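Local atomic coordinates of uracil-DNA glycosylase (Sulfolobus tokodaii str. 7, PDB entry 4ZBY), a protein that belongs to the uracil-DNA glycosylase superfamily, folds as a mixed sheet flanked by helices, and carries an iron/sulfur cluster as well as a bound uracil. Residues A101-L106 against T126-S131; T64-E69 against K176-D181; I112-I117 against W150-K155. One frame throughout, in Å; residues are numbered along the deposited sequence.

Helix 96-113 ties two of the three contacts together: contact 1 lies on it close to the iron/sulfur cluster, and contact 3 forms where it ends. Their centres are 15 Å apart, and they meet where I129 CG2 packs on W150 CZ3 at 4.1 Å. Contact 2 lies on the opposite side of the chain's centre from contact 1, with 24 Å between the two centres and about 9 Å between their nearest atoms; its centre is 23 Å from that of contact 3. The uracil is touched by none of the residues that make contacts 1 and 2, yet the side chains of L106 and L178 each come to about 11 Å from it.

Contact 1 of 3, residues A101-L106 against T126-S131; sequences ACSPYL and TKYIFS. With SF4 (iron/sulfur cluster), chain B.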
loop_
_atom_site.group_PDB
_atom_site.type_symbol
_atom_site.label_atom_id
_atom_site.label_comp_id
_atom_site.label_asym_id
_atom_site.label_seq_id
_atom_site.Cartn_x
_atom_site.Cartn_y
_atom_site.Cartn_z
ATOM N N ALA A 101 -0.665 -15.914 3.316
ATOM C CA ALA A 101 -0.398 -16.529 2.014
ATOM C C ALA A 101 0.120 -15.534 0.987
ATOM O O ALA A 101 0.989 -15.858 0.178
ATOM C CB ALA A 101 -1.653 -17.208 1.478
ATOM N N CYS A 102 -0.427 -14.322 1.003
ATOM C CA CYS A 102 -0.148 -13.360 -0.056
ATOM C C CYS A 102 1.007 -12.432 0.271
ATOM O O CYS A 102 1.673 -11.924 -0.615
ATOM C CB CYS A 102 -1.388 -12.517 -0.328
ATOM S SG CYS A 102 -1.347 -11.665 -1.922
ATOM N N SER A 103 1.212 -12.157 1.550
ATOM C CA SER A 103 2.190 -11.133 1.898
ATOM C C SER A 103 3.637 -11.394 1.417
ATOM O O SER A 103 4.373 -10.429 1.219
ATOM C CB SER A 103 2.178 -10.882 3.411
ATOM O OG SER A 103 2.512 -12.032 4.150
ATOM N N PRO A 104 4.043 -12.662 1.175
ATOM C CA PRO A 104 5.406 -12.790 0.640
ATOM C C PRO A 104 5.615 -12.067 -0.692
ATOM O O PRO A 104 6.755 -11.686 -0.993
ATOM C CB PRO A 104 5.574 -14.298 0.470
ATOM C CG PRO A 104 4.731 -14.876 1.567
ATOM C CD PRO A 104 3.510 -13.973 1.598
ATOM N N TYR A 105 4.545 -11.854 -1.460
ATOM C CA TYR A 105 4.654 -11.063 -2.686
ATOM C C TYR A 105 5.023 -9.631 -2.359
ATOM O O TYR A 105 5.893 -9.057 -3.000
ATOM C CB TYR A 105 3.340 -11.069 -3.476
ATOM C CG TYR A 105 2.971 -12.402 -4.119
ATOM C CD1 TYR A 105 3.911 -13.107 -4.863
ATOM C CD2 TYR A 105 1.679 -12.928 -3.997
ATOM C CE1 TYR A 105 3.590 -14.290 -5.499
ATOM C CE2 TYR A 105 1.340 -14.120 -4.625
ATOM C CZ TYR A 105 2.319 -14.795 -5.380
ATOM O OH TYR A 105 2.030 -15.986 -6.008
ATOM N N LEU A 106 4.351 -9.050 -1.367
ATOM C CA LEU A 106 4.696 -7.684 -0.946
ATOM C C LEU A 106 6.151 -7.586 -0.419
ATOM O O LEU A 106 6.873 -6.651 -0.758
ATOM C CB LEU A 106 3.715 -7.215 0.124
ATOM C CG LEU A 106 3.984 -5.829 0.719
ATOM C CD1 LEU A 106 3.894 -4.790 -0.363
ATOM C CD2 LEU A 106 2.987 -5.530 1.836
ATOM N N THR A 126 -0.711 -1.286 7.643
ATOM C CA THR A 126 0.115 -0.752 8.718
ATOM C C THR A 126 0.470 -1.846 9.723
ATOM O O THR A 126 1.628 -2.011 10.094
ATOM C CB THR A 126 -0.580 0.415 9.466
ATOM O OG1 THR A 126 -0.832 1.477 8.542
ATOM C CG2 THR A 126 0.302 0.958 10.609
ATOM N N LYS A 127 -0.525 -2.617 10.146
ATOM C CA LYS A 127 -0.250 -3.712 11.056
ATOM C C LYS A 127 0.740 -4.720 10.466
ATOM O O LYS A 127 1.637 -5.201 11.181
ATOM C CB LYS A 127 -1.563 -4.407 11.446
ATOM C CG LYS A 127 -1.417 -5.533 12.452
ATOM C CD LYS A 127 -2.800 -6.066 12.825
ATOM C CE LYS A 127 -2.774 -6.851 14.132
ATOM N NZ LYS A 127 -1.913 -8.055 14.011
ATOM N N TYR A 128 0.597 -5.029 9.177
ATOM C CA TYR A 128 1.491 -5.985 8.532
ATOM C C TYR A 128 2.934 -5.466 8.529
ATOM O O TYR A 128 3.867 -6.159 8.953
ATOM C CB TYR A 128 1.060 -6.295 7.068
ATOM C CG TYR A 128 2.086 -7.222 6.465
ATOM C CD1 TYR A 128 3.067 -6.754 5.603
ATOM C CD2 TYR A 128 2.141 -8.553 6.859
ATOM C CE1 TYR A 128 4.063 -7.607 5.127
ATOM C CE2 TYR A 128 3.119 -9.401 6.390
ATOM C CZ TYR A 128 4.078 -8.926 5.526
ATOM O OH TYR A 128 5.037 -9.802 5.067
ATOM N N ILE A 129 3.115 -4.245 8.044
ATOM C CA ILE A 129 4.465 -3.693 7.923
ATOM C C ILE A 129 5.067 -3.494 9.316
ATOM O O ILE A 129 6.237 -3.794 9.516
ATOM C CB ILE A 129 4.492 -2.362 7.119
ATOM C CG1 ILE A 129 4.141 -2.623 5.644
ATOM C CG2 ILE A 129 5.868 -1.672 7.261
ATOM C CD1 ILE A 129 5.109 -3.535 4.900
ATOM N N PHE A 130 4.263 -3.054 10.292
ATOM C CA PHE A 130 4.772 -2.942 11.665
ATOM C C PHE A 130 5.267 -4.281 12.183
ATOM O O PHE A 130 6.233 -4.333 12.954
ATOM C CB PHE A 130 3.704 -2.376 12.609
ATOM C CG PHE A 130 3.694 -0.878 12.677
ATOM C CD1 PHE A 130 3.441 -0.232 13.876
ATOM C CD2 PHE A 130 3.959 -0.114 11.548
ATOM C CE1 PHE A 130 3.437 1.163 13.936
ATOM C CE2 PHE A 130 3.959 1.268 11.596
ATOM C CZ PHE A 130 3.710 1.911 12.792
ATOM N N SER A 131 4.620 -5.371 11.767
ATOM C CA SER A 131 5.051 -6.694 12.211
ATOM C C SER A 131 6.407 -7.076 11.608
ATOM O O SER A 131 7.241 -7.671 12.300
ATOM C CB SER A 131 3.987 -7.769 11.899
ATOM O OG SER A 131 3.955 -8.119 10.511
HETATM FE FE1 SF4 B . -4.345 -15.325 -2.518
HETATM FE FE2 SF4 B . -2.549 -15.530 -4.479
HETATM FE FE3 SF4 B . -4.594 -13.791 -4.719
HETATM FE FE4 SF4 B . -2.628 -13.318 -2.983
HETATM S S1 SF4 B . -2.449 -13.364 -5.248
HETATM S S2 SF4 B . -4.827 -13.083 -2.592
HETATM S S3 SF4 B . -2.114 -15.430 -2.283
HETATM S S4 SF4 B . -4.739 -16.092 -4.579
#
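The helix that supplies a cysteine to the iron/sulfur cluster packs here against helix 123-133, with S103 and L106 meeting Y128 and I129. The short axes cross at -70° and come no closer than 12.1 Å, a wide gap that the Y128 ring fills. S103 CB lies 3.5 Å from Y128 CZ, on the phenol end of the ring, while L106 CD2 lies 4.0 Å from Y128 CD1 and as close to CE1, along one flank of the ring. Both approach obliquely. L106 and Y128 run past one another in opposite directions, each with CG anti to its own backbone N (chi1 177° in both), and L106 CD2 goes on to I129 CD1 at 4.2 Å. The polar ends look to their own surroundings: S103 OG bonds to I99 O one turn back, and Y128 OH to D107 OD1, which should fix the ring's tilt. One residue before S103, C102 SG binds an iron of the cluster, FE4, at 2.3 Å, so the same turn of helix holds metal on one flank and Y128 on another. Y105 CE2 comes within 3.9 Å of the cluster sulfide S1, and its ring leans on helix 4-12 through I7, E10 and V11. On the far helix, I129 and F130 rest on V159 of strand 155-162, which joins this helix pair to the central sheet.

Contact 2 of 3, residues T64-E69 against K176-D181; sequences TQMIKE and KILEED
M66 reaches out from helix 58-71 and meets L178 and E179 of helix 172-190 at about a right angle to both, the thioether spanning the gap between the two helices. Its CG stands anti to the carbonyl carbon (chi1 -63°), and from there the chain runs out extended, which carries the sulfur and the terminal methyl across to the other helix. SD settles 3.6 Å from L178 CG. The methyl, CE, goes one step further and touches both partners: it lies 3.7 Å from L178 CD2 and also 3.7 Å from E179 CG, so it is flanked by a leucine branch and by the aliphatic part of a glutamate. M66 is modelled in two conformers, and this account holds for the one described.

L178 sends its branch inward although its CB does not aim straight at M66; with CG anti to the backbone N (chi1 -177°), CD2 swings round to the methionine. L178 also touches T162 of strand 155-162 and A168, while M66 also rests on R175 and F182 of the same long helix. The backbones come near each other at this point, M66 CA and E179 CA being 7.0 Å apart.

E179 offers carbon to the methionine and keeps its charge for its own helix. Its OE2 forms a salt bridge with R175, and OE1 has a long one to K176 NZ at 3.8 Å. On the facing helix, Q65 NE2 makes weak hydrogen bonds to both carboxylate oxygens of E69. Between these two segments the attraction is therefore probably mostly dispersion between a polarisable sulfur, a methyl and hydrocarbon, with the E69 and E179 carboxylates engaged within their own helices.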
loop_
_atom_site.group_PDB
_atom_site.type_symbol
_atom_site.label_atom_id
_atom_site.label_comp_id
_atom_site.label_asym_id
_atom_site.label_seq_id
_atom_site.Cartn_x
_atom_site.Cartn_y
_atom_site.Cartn_z
ATOM N N THR A 64 -5.218 9.112 -5.914
ATOM C CA THR A 64 -4.513 9.714 -7.031
ATOM C C THR A 64 -4.474 11.240 -6.941
ATOM O O THR A 64 -3.428 11.872 -7.180
ATOM C CB THR A 64 -5.164 9.261 -8.360
ATOM O OG1 THR A 64 -5.146 7.839 -8.390
ATOM C CG2 THR A 64 -4.389 9.816 -9.542
ATOM N N GLN A 65 -5.593 11.837 -6.546
ATOM C CA GLN A 65 -5.678 13.283 -6.426
ATOM C C GLN A 65 -4.718 13.795 -5.354
ATOM O O GLN A 65 -4.046 14.797 -5.565
ATOM C CB GLN A 65 -7.113 13.734 -6.120
ATOM C CG GLN A 65 -7.246 15.244 -5.988
ATOM C CD GLN A 65 -8.652 15.681 -5.605
ATOM O OE1 GLN A 65 -9.521 14.854 -5.312
ATOM N NE2 GLN A 65 -8.879 16.984 -5.602
ATOM N N MET A 66 -4.624 13.103 -4.215
ATOM C CA MET A 66 -3.703 13.548 -3.168
ATOM C C MET A 66 -2.259 13.388 -3.607
ATOM O O MET A 66 -1.416 14.243 -3.339
ATOM C CB MET A 66 -3.931 12.790 -1.861
ATOM C CG MET A 66 -5.276 13.042 -1.292
ATOM S SD MET A 66 -5.364 12.497 0.417
ATOM C CE MET A 66 -7.058 12.951 0.769
ATOM N N ILE A 67 -1.961 12.277 -4.261
ATOM C CA ILE A 67 -0.614 12.076 -4.743
ATOM C C ILE A 67 -0.232 13.203 -5.712
ATOM O O ILE A 67 0.870 13.754 -5.627
ATOM C CB ILE A 67 -0.456 10.705 -5.411
ATOM C CG1 ILE A 67 -0.549 9.614 -4.328
ATOM C CG2 ILE A 67 0.906 10.602 -6.102
ATOM C CD1 ILE A 67 -0.608 8.228 -4.910
ATOM N N LYS A 68 -1.153 13.566 -6.600
ATOM C CA LYS A 68 -0.883 14.615 -7.570
ATOM C C LYS A 68 -0.836 16.001 -6.946
ATOM O O LYS A 68 0.129 16.734 -7.147
ATOM C CB LYS A 68 -1.934 14.585 -8.689
ATOM C CG LYS A 68 -1.810 15.753 -9.652
ATOM C CD LYS A 68 -0.490 15.703 -10.382
ATOM C CE LYS A 68 -0.460 16.753 -11.483
ATOM N NZ LYS A 68 0.775 16.624 -12.306
ATOM N N GLU A 69 -1.866 16.371 -6.185
ATOM C CA GLU A 69 -1.991 17.748 -5.730
ATOM C C GLU A 69 -1.126 18.062 -4.520
ATOM O O GLU A 69 -0.655 19.187 -4.377
ATOM C CB GLU A 69 -3.452 18.059 -5.409
ATOM C CG GLU A 69 -4.339 17.900 -6.618
ATOM C CD GLU A 69 -5.746 18.362 -6.355
ATOM O OE1 GLU A 69 -6.044 18.719 -5.196
ATOM O OE2 GLU A 69 -6.550 18.364 -7.309
ATOM N N LYS A 176 -9.347 15.936 5.861
ATOM C CA LYS A 176 -8.380 16.980 6.149
ATOM C C LYS A 176 -7.166 16.392 6.848
ATOM O O LYS A 176 -6.031 16.828 6.610
ATOM C CB LYS A 176 -9.021 18.088 6.995
ATOM C CG LYS A 176 -9.757 19.104 6.165
ATOM C CD LYS A 176 -8.756 19.990 5.452
ATOM C CE LYS A 176 -9.410 20.906 4.437
ATOM N NZ LYS A 176 -8.393 21.799 3.809
ATOM N N ILE A 177 -7.395 15.400 7.707
ATOM C CA ILE A 177 -6.297 14.758 8.423
ATOM C C ILE A 177 -5.386 13.990 7.461
ATOM O O ILE A 177 -4.156 14.029 7.570
ATOM C CB ILE A 177 -6.814 13.806 9.505
ATOM C CG1 ILE A 177 -7.556 14.625 10.558
ATOM C CG2 ILE A 177 -5.656 13.018 10.130
ATOM C CD1 ILE A 177 -7.960 13.853 11.806
ATOM N N LEU A 178 -6.009 13.294 6.521
ATOM C CA LEU A 178 -5.274 12.551 5.509
ATOM C C LEU A 178 -4.458 13.502 4.619
ATOM O O LEU A 178 -3.306 13.225 4.308
ATOM C CB LEU A 178 -6.252 11.704 4.684
ATOM C CG LEU A 178 -5.662 10.787 3.610
ATOM C CD1 LEU A 178 -4.681 9.825 4.185
ATOM C CD2 LEU A 178 -6.818 10.002 2.950
ATOM N N GLU A 179 -5.033 14.647 4.265
ATOM C CA GLU A 179 -4.325 15.632 3.472
ATOM C C GLU A 179 -3.111 16.162 4.209
ATOM O O GLU A 179 -2.048 16.333 3.621
ATOM C CB GLU A 179 -5.264 16.769 3.060
ATOM C CG GLU A 179 -6.383 16.267 2.143
ATOM C CD GLU A 179 -7.444 17.307 1.829
ATOM O OE1 GLU A 179 -7.520 18.331 2.545
ATOM O OE2 GLU A 179 -8.211 17.084 0.865
ATOM N N GLU A 180 -3.273 16.406 5.503
ATOM C CA GLU A 180 -2.176 16.887 6.326
ATOM C C GLU A 180 -1.100 15.818 6.433
ATOM O O GLU A 180 0.086 16.127 6.425
ATOM C CB GLU A 180 -2.685 17.288 7.714
ATOM C CG GLU A 180 -3.556 18.532 7.692
ATOM C CD GLU A 180 -2.838 19.731 7.099
ATOM O OE1 GLU A 180 -1.794 20.130 7.654
ATOM O OE2 GLU A 180 -3.308 20.263 6.069
ATOM N N ASP A 181 -1.519 14.560 6.527
ATOM C CA ASP A 181 -0.573 13.445 6.543
ATOM C C ASP A 181 0.203 13.417 5.227
ATOM O O ASP A 181 1.404 13.181 5.238
ATOM C CB ASP A 181 -1.264 12.100 6.757
ATOM C CG ASP A 181 -1.535 11.814 8.223
ATOM O OD1 ASP A 181 -1.087 12.601 9.069
ATOM O OD2 ASP A 181 -2.204 10.803 8.519
#

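Contact 3 of 3, residues I112-I117 against W150-K155; sequences IIMPKI and WKYKEK
A single side chain, M114, makes every contact from its segment, laying its bent side chain over the turn of the beta hairpin formed by strands 148-152 and 155-162, against Y152, K153, E154 and K155. M114 is the residue at which helix 96-113 gives way, its phi turned positive, before the chain runs through P115 into strand 117-121. The hairpin reverses by a type II' turn from Y152 to K155, closed by backbone hydrogen bonds in both directions between those two residues.

The methionine chain is bent at both chi2 and chi3 (-62° and -66°), which curls its methyl back over the turn. SD makes a Met-aromatic contact with Y152, 5.2 Å from the ring centroid and 65° off the ring normal, an oblique approach in which the nearest ring atom is CD2 at 4.1 Å. The two side chains cross at about a right angle. Y152 is itself sandwiched: W150 CZ2 sits over the centre of one face and K153 CG over the centre of the opposite face, while its OH bonds to D111 OD1 on helix 96-113, a further tie, this one from the helix itself. Y152 too has a second deposited conformer, so these relations apply to the one described.

K155 covers M114 from another direction. Its extended chain passes across the methionine, bringing CD to 3.7 Å from M114 CE and NZ to 3.6 Å from M114 CB. The ammonium is paired with its neighbour in a salt bridge, K155 NZ to E154 OE2 at 3.5 Å, on a surface where both residues are exposed. Over the turn, the M114 methyl comes to rest against the backbone, CE lying 3.5 Å from Y152 O.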
loop_
_atom_site.group_PDB
_atom_site.type_symbol
_atom_site.label_atom_id
_atom_site.label_comp_id
_atom_site.label_asym_id
_atom_site.label_seq_id
_atom_site.Cartn_x
_atom_site.Cartn_y
_atom_site.Cartn_z
ATOM N N ILE A 112 12.823 -5.523 -3.744
ATOM C CA ILE A 112 13.318 -5.084 -5.030
ATOM C C ILE A 112 13.294 -3.566 -5.124
ATOM O O ILE A 112 14.289 -2.954 -5.517
ATOM C CB ILE A 112 12.497 -5.686 -6.181
ATOM C CG1 ILE A 112 12.851 -7.168 -6.381
ATOM C CG2 ILE A 112 12.711 -4.905 -7.470
ATOM C CD1 ILE A 112 11.731 -7.960 -7.037
ATOM N N ILE A 113 12.169 -2.959 -4.770
ATOM C CA ILE A 113 12.044 -1.517 -4.898
ATOM C C ILE A 113 12.913 -0.732 -3.902
ATOM O O ILE A 113 13.535 0.266 -4.279
ATOM C CB ILE A 113 10.569 -1.114 -4.763
ATOM C CG1 ILE A 113 9.773 -1.718 -5.929
ATOM C CG2 ILE A 113 10.426 0.390 -4.814
ATOM C CD1 ILE A 113 8.276 -1.714 -5.709
ATOM N N MET A 114 12.957 -1.183 -2.647
ATOM C CA MET A 114 13.654 -0.469 -1.571
ATOM C C MET A 114 13.333 1.015 -1.560
ATOM O O MET A 114 14.243 1.861 -1.613
ATOM C CB MET A 114 15.179 -0.686 -1.665
ATOM C CG MET A 114 15.568 -2.134 -1.412
ATOM S SD MET A 114 15.104 -2.675 0.250
ATOM C CE MET A 114 16.204 -1.613 1.208
ATOM N N PRO A 115 12.044 1.346 -1.445
ATOM C CA PRO A 115 11.645 2.758 -1.469
ATOM C C PRO A 115 12.175 3.557 -0.273
ATOM O O PRO A 115 12.472 3.004 0.817
ATOM C CB PRO A 115 10.126 2.673 -1.437
ATOM C CG PRO A 115 9.873 1.429 -0.577
ATOM C CD PRO A 115 10.941 0.464 -1.019
ATOM N N LYS A 116 12.316 4.864 -0.475
ATOM C CA LYS A 116 12.647 5.768 0.623
ATOM C C LYS A 116 11.536 5.765 1.685
ATOM O O LYS A 116 11.801 5.855 2.890
ATOM C CB LYS A 116 12.840 7.199 0.086
ATOM C CG LYS A 116 13.203 8.224 1.168
ATOM C CD LYS A 116 13.411 9.619 0.538
ATOM C CE LYS A 116 13.989 10.613 1.547
ATOM N NZ LYS A 116 14.202 11.966 0.948
ATOM N N ILE A 117 10.303 5.739 1.207
ATOM C CA ILE A 117 9.125 5.847 2.064
ATOM C C ILE A 117 8.118 4.779 1.688
ATOM O O ILE A 117 7.843 4.577 0.488
ATOM C CB ILE A 117 8.460 7.230 1.919
ATOM C CG1 ILE A 117 9.405 8.344 2.347
ATOM C CG2 ILE A 117 7.118 7.318 2.693
ATOM C CD1 ILE A 117 9.013 9.696 1.828
ATOM N N TRP A 150 12.485 2.180 9.575
ATOM C CA TRP A 150 12.678 0.754 9.413
ATOM C C TRP A 150 14.083 0.513 8.879
ATOM O O TRP A 150 14.364 0.776 7.715
ATOM C CB TRP A 150 11.623 0.195 8.473
ATOM C CG TRP A 150 11.611 -1.300 8.268
ATOM C CD1 TRP A 150 12.305 -2.252 8.966
ATOM C CD2 TRP A 150 10.865 -2.000 7.267
ATOM N NE1 TRP A 150 12.029 -3.505 8.455
ATOM C CE2 TRP A 150 11.144 -3.375 7.417
ATOM C CE3 TRP A 150 9.974 -1.597 6.273
ATOM C CZ2 TRP A 150 10.556 -4.346 6.603
ATOM C CZ3 TRP A 150 9.404 -2.560 5.452
ATOM C CH2 TRP A 150 9.705 -3.918 5.616
ATOM N N LYS A 151 14.980 0.039 9.732
ATOM C CA LYS A 151 16.288 -0.363 9.236
ATOM C C LYS A 151 16.113 -1.659 8.463
ATOM O O LYS A 151 15.699 -2.681 9.017
ATOM C CB LYS A 151 17.297 -0.508 10.376
ATOM C CG LYS A 151 17.881 0.807 10.789
ATOM C CD LYS A 151 19.091 1.141 9.929
ATOM C CE LYS A 151 19.879 2.299 10.529
ATOM N NZ LYS A 151 21.241 2.443 9.931
ATOM N N TYR A 152 16.383 -1.618 7.165
ATOM C CA TYR A 152 16.134 -2.780 6.326
ATOM C C TYR A 152 17.240 -2.962 5.307
ATOM O O TYR A 152 17.465 -2.089 4.474
ATOM C CB TYR A 152 14.787 -2.668 5.606
ATOM C CG TYR A 152 14.311 -4.001 5.082
ATOM C CD1 TYR A 152 14.390 -5.137 5.880
ATOM C CD2 TYR A 152 13.797 -4.135 3.800
ATOM C CE1 TYR A 152 13.966 -6.359 5.421
ATOM C CE2 TYR A 152 13.380 -5.363 3.327
ATOM C CZ TYR A 152 13.469 -6.475 4.152
ATOM O OH TYR A 152 13.052 -7.704 3.713
ATOM N N LYS A 153 17.897 -4.117 5.371
ATOM C CA LYS A 153 19.069 -4.428 4.541
ATOM C C LYS A 153 20.078 -3.307 4.701
ATOM O O LYS A 153 20.390 -2.907 5.828
ATOM C CB LYS A 153 18.676 -4.629 3.062
ATOM C CG LYS A 153 17.651 -5.737 2.860
ATOM C CD LYS A 153 17.349 -6.009 1.388
ATOM C CE LYS A 153 16.326 -7.129 1.240
ATOM N NZ LYS A 153 16.756 -8.367 1.952
ATOM N N GLU A 154 20.541 -2.748 3.585
ATOM C CA GLU A 154 21.612 -1.752 3.631
ATOM C C GLU A 154 21.085 -0.343 3.899
ATOM O O GLU A 154 21.859 0.583 4.123
ATOM C CB GLU A 154 22.416 -1.771 2.323
ATOM C CG GLU A 154 21.729 -1.096 1.132
ATOM C CD GLU A 154 20.735 -1.996 0.400
ATOM O OE1 GLU A 154 20.637 -3.199 0.723
ATOM O OE2 GLU A 154 20.049 -1.491 -0.514
ATOM N N LYS A 155 19.766 -0.190 3.889
ATOM C CA LYS A 155 19.148 1.126 3.954
ATOM C C LYS A 155 18.264 1.328 5.175
ATOM O O LYS A 155 18.158 0.465 6.044
ATOM C CB LYS A 155 18.305 1.371 2.695
ATOM C CG LYS A 155 19.097 1.484 1.404
ATOM C CD LYS A 155 18.190 1.373 0.170
ATOM C CE LYS A 155 18.986 1.562 -1.118
ATOM N NZ LYS A 155 18.334 0.954 -2.320
#